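Local coordinates for protein beta-methylmalyl-CoA dehydratase (Chloroflexus aurantiacus, PDB 4E3E) that catalyses the reversible dehydration of beta-methylmalyl-CoA to mesaconyl-CoA in the glyoxylate assimilation cycle that regenerates acetyl-CoA, at residues G74-D79 / L105-K110; M299-P302 / G308-R311; R313-K318 / F325-A330. All blocks are in the same frame, centred on the assembly; numbering follows the deposited sequence.

Interaction 1 of 3, residues G74-D79 / L105-K110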
loop_
_atom_site.group_PDB
_atom_site.type_symbol
_atom_site.label_atom_id
_atom_site.label_comp_id
_atom_site.label_asym_id
_atom_site.label_seq_id
_atom_site.Cartn_x
_atom_site.Cartn_y
_atom_site.Cartn_z
ATOM N N GLY A 74 -17.440 2.902 5.952
ATOM C CA GLY A 74 -16.654 2.113 6.905
ATOM C C GLY A 74 -16.871 2.482 8.368
ATOM O O GLY A 74 -16.979 1.603 9.213
ATOM N N LYS A 75 -16.927 3.781 8.670
ATOM C CA LYS A 75 -17.195 4.251 10.033
ATOM C C LYS A 75 -18.503 3.719 10.619
ATOM O O LYS A 75 -18.614 3.561 11.842
ATOM C CB LYS A 75 -17.271 5.781 10.098
ATOM C CG LYS A 75 -16.126 6.511 9.453
ATOM C CD LYS A 75 -14.864 6.248 10.207
ATOM C CE LYS A 75 -13.773 5.716 9.298
ATOM N NZ LYS A 75 -12.769 5.341 10.317
ATOM N N THR A 76 -19.486 3.474 9.754
ATOM C CA THR A 76 -20.825 3.074 10.205
ATOM C C THR A 76 -20.878 1.577 10.463
ATOM O O THR A 76 -21.765 1.093 11.183
ATOM C CB THR A 76 -21.941 3.417 9.178
ATOM O OG1 THR A 76 -21.935 2.476 8.080
ATOM C CG2 THR A 76 -21.803 4.829 8.671
ATOM N N VAL A 77 -19.928 0.848 9.883
ATOM C CA VAL A 77 -19.963 -0.631 9.948
ATOM C C VAL A 77 -20.026 -1.228 11.381
ATOM O O VAL A 77 -20.877 -2.103 11.646
ATOM C CB VAL A 77 -18.853 -1.268 9.089
ATOM C CG1 VAL A 77 -18.758 -2.782 9.327
ATOM C CG2 VAL A 77 -19.117 -0.979 7.610
ATOM N N PRO A 78 -19.152 -0.764 12.309
ATOM C CA PRO A 78 -19.204 -1.328 13.674
ATOM C C PRO A 78 -20.605 -1.273 14.314
ATOM O O PRO A 78 -21.011 -2.235 14.966
ATOM C CB PRO A 78 -18.218 -0.438 14.456
ATOM C CG PRO A 78 -17.265 0.060 13.417
ATOM C CD PRO A 78 -18.148 0.323 12.220
ATOM N N ASP A 79 -21.338 -0.183 14.085
ATOM C CA ASP A 79 -22.637 0.048 14.736
ATOM C C ASP A 79 -23.861 -0.375 13.928
ATOM O O ASP A 79 -24.924 -0.620 14.500
ATOM C CB ASP A 79 -22.776 1.524 15.098
ATOM C CG ASP A 79 -21.627 2.016 15.949
ATOM O OD1 ASP A 79 -21.340 1.378 16.977
ATOM O OD2 ASP A 79 -21.000 3.025 15.593
ATOM N N LEU A 105 -12.997 13.538 8.369
ATOM C CA LEU A 105 -14.399 13.147 8.266
ATOM C C LEU A 105 -14.876 12.423 9.520
ATOM O O LEU A 105 -14.173 11.570 10.078
ATOM C CB LEU A 105 -14.634 12.268 7.025
ATOM C CG LEU A 105 -14.163 12.790 5.652
ATOM C CD1 LEU A 105 -14.687 11.904 4.534
ATOM C CD2 LEU A 105 -14.547 14.253 5.395
ATOM N N SER A 106 -16.068 12.792 9.971
ATOM C CA SER A 106 -16.782 12.021 10.987
ATOM C C SER A 106 -18.192 11.715 10.493
ATOM O O SER A 106 -18.752 12.445 9.665
ATOM C CB SER A 106 -16.799 12.739 12.333
ATOM O OG SER A 106 -16.911 14.127 12.158
ATOM N N THR A 107 -18.754 10.627 11.002
ATOM C CA THR A 107 -20.010 10.104 10.485
ATOM C C THR A 107 -21.019 9.884 11.614
ATOM O O THR A 107 -20.661 9.500 12.738
ATOM C CB THR A 107 -19.772 8.817 9.662
ATOM O OG1 THR A 107 -18.785 9.081 8.657
ATOM C CG2 THR A 107 -21.070 8.361 8.953
ATOM N N THR A 108 -22.281 10.169 11.322
ATOM C CA THR A 108 -23.366 9.829 12.233
ATOM C C THR A 108 -24.425 9.164 11.394
ATOM O O THR A 108 -24.542 9.465 10.203
ATOM C CB THR A 108 -23.975 11.069 12.900
ATOM O OG1 THR A 108 -24.590 11.870 11.894
ATOM C CG2 THR A 108 -22.905 11.894 13.604
ATOM N N SER A 109 -25.176 8.251 12.005
ATOM C CA SER A 109 -26.293 7.577 11.344
ATOM C C SER A 109 -27.572 7.711 12.166
ATOM O O SER A 109 -27.542 7.637 13.402
ATOM C CB SER A 109 -25.999 6.086 11.125
ATOM O OG SER A 109 -24.937 5.920 10.205
ATOM N N LYS A 110 -28.690 7.900 11.471
ATOM C CA LYS A 110 -29.999 7.920 12.101
ATOM C C LYS A 110 -30.849 6.761 11.585
ATOM O O LYS A 110 -30.888 6.510 10.391
ATOM C CB LYS A 110 -30.698 9.234 11.801
ATOM C CG LYS A 110 -32.025 9.394 12.519
ATOM C CD LYS A 110 -32.622 10.738 12.147
ATOM C CE LYS A 110 -33.311 11.336 13.321
ATOM N NZ LYS A 110 -34.791 11.355 13.146
#

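Interaction 2 of 3, residues M299-P302 / G308-R311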
loop_
_atom_site.group_PDB
_atom_site.type_symbol
_atom_site.label_atom_id
_atom_site.label_comp_id
_atom_site.label_asym_id
_atom_site.label_seq_id
_atom_site.Cartn_x
_atom_site.Cartn_y
_atom_site.Cartn_z
HETATM N N MSE A 299 -28.891 15.015 -18.464
HETATM C CA MSE A 299 -29.627 16.112 -17.837
HETATM C C MSE A 299 -28.761 17.347 -17.834
HETATM O O MSE A 299 -27.551 17.260 -17.575
HETATM C CB MSE A 299 -30.052 15.705 -16.404
HETATM C CG MSE A 299 -30.218 14.176 -16.249
HETATM SE SE MSE A 299 -30.362 13.544 -14.381
HETATM C CE MSE A 299 -31.777 12.163 -14.498
ATOM N N ALA A 300 -29.363 18.498 -18.143
ATOM C CA ALA A 300 -28.699 19.791 -17.995
ATOM C C ALA A 300 -28.571 20.132 -16.511
ATOM O O ALA A 300 -29.415 19.729 -15.700
ATOM C CB ALA A 300 -29.491 20.889 -18.703
ATOM N N ILE A 301 -27.529 20.885 -16.167
ATOM C CA ILE A 301 -27.355 21.365 -14.811
ATOM C C ILE A 301 -27.923 22.770 -14.801
ATOM O O ILE A 301 -27.491 23.608 -15.604
ATOM C CB ILE A 301 -25.866 21.378 -14.367
ATOM C CG1 ILE A 301 -25.258 19.957 -14.394
ATOM C CG2 ILE A 301 -25.724 21.994 -12.978
ATOM C CD1 ILE A 301 -25.657 19.090 -13.226
ATOM N N PRO A 302 -28.904 23.028 -13.909
ATOM C CA PRO A 302 -29.513 24.351 -13.803
ATOM C C PRO A 302 -28.457 25.421 -13.608
ATOM O O PRO A 302 -27.594 25.283 -12.738
ATOM C CB PRO A 302 -30.396 24.239 -12.552
ATOM C CG PRO A 302 -30.688 22.789 -12.417
ATOM C CD PRO A 302 -29.493 22.064 -12.959
ATOM N N GLY A 308 -22.400 19.124 -17.709
ATOM C CA GLY A 308 -23.701 18.474 -17.697
ATOM C C GLY A 308 -23.650 17.210 -16.858
ATOM O O GLY A 308 -22.569 16.763 -16.456
ATOM N N ALA A 309 -24.818 16.636 -16.591
ATOM C CA ALA A 309 -24.897 15.389 -15.850
ATOM C C ALA A 309 -25.299 14.230 -16.744
ATOM O O ALA A 309 -26.072 14.396 -17.692
ATOM C CB ALA A 309 -25.877 15.513 -14.691
ATOM N N LEU A 310 -24.774 13.056 -16.431
ATOM C CA LEU A 310 -25.256 11.815 -17.029
ATOM C C LEU A 310 -25.626 10.870 -15.912
ATOM O O LEU A 310 -24.877 10.719 -14.933
ATOM C CB LEU A 310 -24.189 11.159 -17.904
ATOM C CG LEU A 310 -23.660 11.900 -19.138
ATOM C CD1 LEU A 310 -22.424 11.183 -19.679
ATOM C CD2 LEU A 310 -24.719 12.039 -20.226
ATOM N N ARG A 311 -26.794 10.259 -16.042
ATOM C CA ARG A 311 -27.177 9.201 -15.132
ATOM C C ARG A 311 -26.697 7.915 -15.778
ATOM O O ARG A 311 -27.055 7.620 -16.922
ATOM C CB ARG A 311 -28.687 9.168 -14.883
ATOM C CG ARG A 311 -29.095 8.123 -13.837
ATOM C CD ARG A 311 -30.595 8.112 -13.572
ATOM N NE ARG A 311 -30.938 7.194 -12.477
ATOM C CZ ARG A 311 -32.124 7.143 -11.873
ATOM N NH1 ARG A 311 -33.111 7.955 -12.243
ATOM N NH2 ARG A 311 -32.331 6.278 -10.890
#

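Interaction 3 of 3, residues R313-K318 / F325-A330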
loop_
_atom_site.group_PDB
_atom_site.type_symbol
_atom_site.label_atom_id
_atom_site.label_comp_id
_atom_site.label_asym_id
_atom_site.label_seq_id
_atom_site.Cartn_x
_atom_site.Cartn_y
_atom_site.Cartn_z
ATOM N N ARG A 313 -25.786 3.670 -15.443
ATOM C CA ARG A 313 -25.772 2.368 -14.796
ATOM C C ARG A 313 -24.485 1.657 -15.195
ATOM O O ARG A 313 -24.243 1.432 -16.386
ATOM C CB ARG A 313 -26.963 1.502 -15.219
ATOM C CG ARG A 313 -27.000 0.151 -14.503
ATOM C CD ARG A 313 -28.075 -0.826 -15.036
ATOM N NE ARG A 313 -29.396 -0.200 -15.161
ATOM C CZ ARG A 313 -30.177 0.167 -14.144
ATOM N NH1 ARG A 313 -29.804 -0.027 -12.878
ATOM N NH2 ARG A 313 -31.345 0.748 -14.398
ATOM N N THR A 314 -23.660 1.307 -14.209
ATOM C CA THR A 314 -22.537 0.413 -14.483
ATOM C C THR A 314 -22.822 -0.937 -13.858
ATOM O O THR A 314 -23.154 -1.036 -12.672
ATOM C CB THR A 314 -21.207 0.989 -14.003
ATOM O OG1 THR A 314 -21.001 2.282 -14.624
ATOM C CG2 THR A 314 -20.057 0.060 -14.362
ATOM N N VAL A 315 -22.697 -1.976 -14.664
ATOM C CA VAL A 315 -22.936 -3.340 -14.218
ATOM C C VAL A 315 -21.595 -4.065 -14.204
ATOM O O VAL A 315 -20.889 -4.072 -15.216
ATOM C CB VAL A 315 -23.892 -4.058 -15.198
ATOM C CG1 VAL A 315 -24.094 -5.508 -14.792
ATOM C CG2 VAL A 315 -25.230 -3.329 -15.251
ATOM N N ALA A 316 -21.228 -4.652 -13.060
ATOM C CA ALA A 316 -20.001 -5.452 -12.984
ATOM C C ALA A 316 -20.348 -6.933 -13.048
ATOM O O ALA A 316 -21.340 -7.388 -12.457
ATOM C CB ALA A 316 -19.189 -5.139 -11.727
ATOM N N THR A 317 -19.525 -7.678 -13.742
ATOM C CA THR A 317 -19.710 -9.102 -13.869
ATOM C C THR A 317 -18.430 -9.807 -13.522
ATOM O O THR A 317 -17.390 -9.229 -13.549
ATOM C CB THR A 317 -20.117 -9.503 -15.285
ATOM O OG1 THR A 317 -19.148 -9.062 -16.211
ATOM C CG2 THR A 317 -21.389 -8.886 -15.647
ATOM N N LYS A 318 -18.522 -11.078 -13.204
ATOM C CA LYS A 318 -17.339 -11.850 -12.989
ATOM C C LYS A 318 -17.121 -12.819 -14.112
ATOM O O LYS A 318 -18.029 -13.462 -14.550
ATOM C CB LYS A 318 -17.338 -12.567 -11.646
ATOM C CG LYS A 318 -18.498 -13.485 -11.391
ATOM C CD LYS A 318 -18.161 -14.500 -10.329
ATOM C CE LYS A 318 -18.767 -14.087 -9.024
ATOM N NZ LYS A 318 -18.348 -14.903 -7.879
ATOM N N PHE A 325 -23.309 -7.511 -22.530
ATOM C CA PHE A 325 -24.137 -6.728 -21.617
ATOM C C PHE A 325 -25.090 -7.596 -20.775
ATOM O O PHE A 325 -26.306 -7.401 -20.821
ATOM C CB PHE A 325 -24.895 -5.628 -22.381
ATOM C CG PHE A 325 -24.038 -4.869 -23.360
ATOM C CD1 PHE A 325 -22.972 -4.083 -22.909
ATOM C CD2 PHE A 325 -24.294 -4.932 -24.735
ATOM C CE1 PHE A 325 -22.177 -3.389 -23.811
ATOM C CE2 PHE A 325 -23.504 -4.234 -25.643
ATOM C CZ PHE A 325 -22.446 -3.458 -25.179
ATOM N N PRO A 326 -24.534 -8.556 -19.998
ATOM C CA PRO A 326 -25.398 -9.390 -19.157
ATOM C C PRO A 326 -26.115 -8.524 -18.118
ATOM O O PRO A 326 -25.512 -7.581 -17.570
ATOM C CB PRO A 326 -24.412 -10.339 -18.450
ATOM C CG PRO A 326 -23.117 -10.211 -19.172
ATOM C CD PRO A 326 -23.102 -8.818 -19.734
ATOM N N TYR A 327 -27.392 -8.819 -17.870
ATOM C CA TYR A 327 -28.159 -8.042 -16.905
ATOM C C TYR A 327 -29.197 -8.895 -16.170
ATOM O O TYR A 327 -28.853 -9.580 -15.199
ATOM C CB TYR A 327 -28.764 -6.783 -17.559
ATOM C CG TYR A 327 -29.279 -5.774 -16.557
ATOM C CD1 TYR A 327 -28.482 -5.359 -15.487
ATOM C CD2 TYR A 327 -30.561 -5.237 -16.669
ATOM C CE1 TYR A 327 -28.946 -4.444 -14.557
ATOM C CE2 TYR A 327 -31.037 -4.311 -15.745
ATOM C CZ TYR A 327 -30.226 -3.923 -14.689
ATOM O OH TYR A 327 -30.682 -3.009 -13.760
ATOM N N ARG A 328 -30.450 -8.862 -16.625
ATOM C CA ARG A 328 -31.512 -9.647 -15.998
ATOM C C ARG A 328 -32.285 -10.440 -17.032
ATOM O O ARG A 328 -33.469 -10.178 -17.243
ATOM C CB ARG A 328 -32.502 -8.755 -15.245
ATOM C CG ARG A 328 -31.885 -7.648 -14.428
ATOM C CD ARG A 328 -32.954 -6.668 -14.008
ATOM N NE ARG A 328 -33.583 -7.080 -12.763
ATOM C CZ ARG A 328 -34.006 -6.234 -11.832
ATOM N NH1 ARG A 328 -33.862 -4.925 -12.007
ATOM N NH2 ARG A 328 -34.562 -6.695 -10.722
ATOM N N ASP A 329 -31.630 -11.400 -17.678
ATOM C CA ASP A 329 -32.341 -12.249 -18.631
ATOM C C ASP A 329 -33.478 -12.989 -17.929
ATOM O O ASP A 329 -34.627 -12.942 -18.374
ATOM C CB ASP A 329 -31.407 -13.236 -19.342
ATOM C CG ASP A 329 -32.119 -14.015 -20.445
ATOM O OD1 ASP A 329 -31.901 -13.694 -21.635
ATOM O OD2 ASP A 329 -32.913 -14.932 -20.127
ATOM N N ALA A 330 -33.147 -13.644 -16.820
ATOM C CA ALA A 330 -34.099 -14.453 -16.076
ATOM C C ALA A 330 -35.200 -13.610 -15.404
ATOM O O ALA A 330 -35.173 -13.385 -14.199
ATOM C CB ALA A 330 -33.363 -15.326 -15.064
#

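Interaction 1 of 3, residues G74-D79 / L105-K110
Thr76 on helix 65-80 rests its methyl between Thr107 and Ser109 of strand 104-116. The two threonine methyls meet directly, Thr76 CG2 lying 3.6 Å from Thr107 CG2. The same Thr76 CG2 lies 3.7 Å from Ser109 OG, a contact of carbon on oxygen. OG1 of Thr76 is held elsewhere, by the carbonyl O of Phe73 and by Arg144.

Lys75 crosses Thr107 at about a right angle. Its CB sits 4.0 Å from Thr107 CB and 3.9 Å from Thr107 OG1. Its CG comes to 3.8 Å from the same Thr107 OG1. CG stands anti to the carbonyl carbon (chi1 -50°), and the chain then bends at chi2 and chi3. Beyond CG it therefore turns from the strand, and NZ hydrogen-bonds to Gln226 OE1 and to the carbonyl O of Thr24.

The helix segment passes over the strand segment at -43°, with their axes 8.3 Å apart. The crossing is part of the hot-dog fold, in which an antiparallel sheet wraps around a long helix. Thr76 lies about 8 Å from Asn87, side chain to side chain, and Asn87 probably binds substrate.

No hydrogen bond joins the two segments. Ser109 OG is hydrogen-bonded to Ser129 and His22, whereas Thr107 OG1 is buried without a partner in the model. Carbon meets carbon or a hydroxyl oxygen across the contact, and van der Waals packing carries it.

Interaction 2 of 3, residues M299-P302 / G308-R311
Met299, a selenomethionine in this crystal, pairs with Ala309 through two backbone hydrogen bonds. The N-H of Met299 donates to Ala309 O at 3.0 Å, almost straight at 175°. The return bond, Ala309 N to Met299 O, is also 3.0 Å, at 159°. The two residues form an antiparallel hydrogen-bonded pair of the hairpin of strands 288-300 and 307-318. Ala309 O has a second donor in Trp196 NE1.

Past this pair, Ile301 folds back over strand 307-318. Its CG1 is 3.9 Å from Gly308 CA, and its CD1 is 3.9 Å from Ala309 CB. CG1 lies anti to the carbonyl carbon (chi1 -61°), and this branch makes both contacts. Val171 and Val176 also touch Ile301.

At the other end, Met299 CE reaches Arg311 CD at 4.3 Å, a loose contact between the two aliphatic parts. The guanidinium is engaged elsewhere: NH2 forms a salt bridge with Asp343 and NH1 one with Asp167.

The polar and apolar work is divided. Backbone amides fix the strand pairing, Ile301 adds an apolar cover near the turn, and the charge of Arg311 is balanced by two aspartates outside the hairpin.

Interaction 3 of 3, residues R313-K318 / F325-A330
Arg313 extends with CG anti to the backbone N (chi1 -177°), then bends at chi3 (-49°), which turns one face of its guanidinium to the hydroxyl of Tyr327. Tyr327 meets it with CG likewise anti to its own N. Tyr327 OH lies over that guanidinium face, 3.2 Å from Arg313 NH1, but the angle is too poor for a hydrogen bond. The guanidinium and ring planes are 34° apart. Both groups share Asp341: Arg313 NH1 forms a salt bridge with its OD1, and Tyr327 OH a hydrogen bond with its OD2.

Farther along the strand, Val315 CG2 approaches the ring obliquely, 3.8 Å from Tyr327 CD1. Its other methyl, CG1, is 3.7 Å from Pro326 O, which accepts a hydrogen bond from Trp292 NE1. Thr317 CG2 touches Pro326 CG more loosely, at 4.1 Å.

With an alanine at Arg313, Asp341 would probably lose this salt-bridge mate, and the hydroxyl of Tyr327 the guanidinium face it lies over.

Every second residue, Arg313, Val315 and Thr317, points from strand 307-318 at segment 325-330. Here an irregular loop between two neighbouring antiparallel strands, 307-318 and 338-349, folds back onto the sheet of the hot-dog fold.

From the N terminus, interaction 1 comes first. It closes the path from helix 65-80 through strand 84-95 to strand 104-116, and so ties the helix to the sheet. Much later, interaction 2 closes the short turn between strands 288-300 and 307-318. Interaction 3 follows at once on the same strand 307-318 and brings back the loop that leads to strand 338-349. The three are in series; none nests in or crosses another. Interactions 1 and 3 lie on opposite sides of the chain's centre, their own centres 30 Å apart. All three reach one antiparallel sheet, interaction 1 near one end and interactions 2 and 3 toward the other.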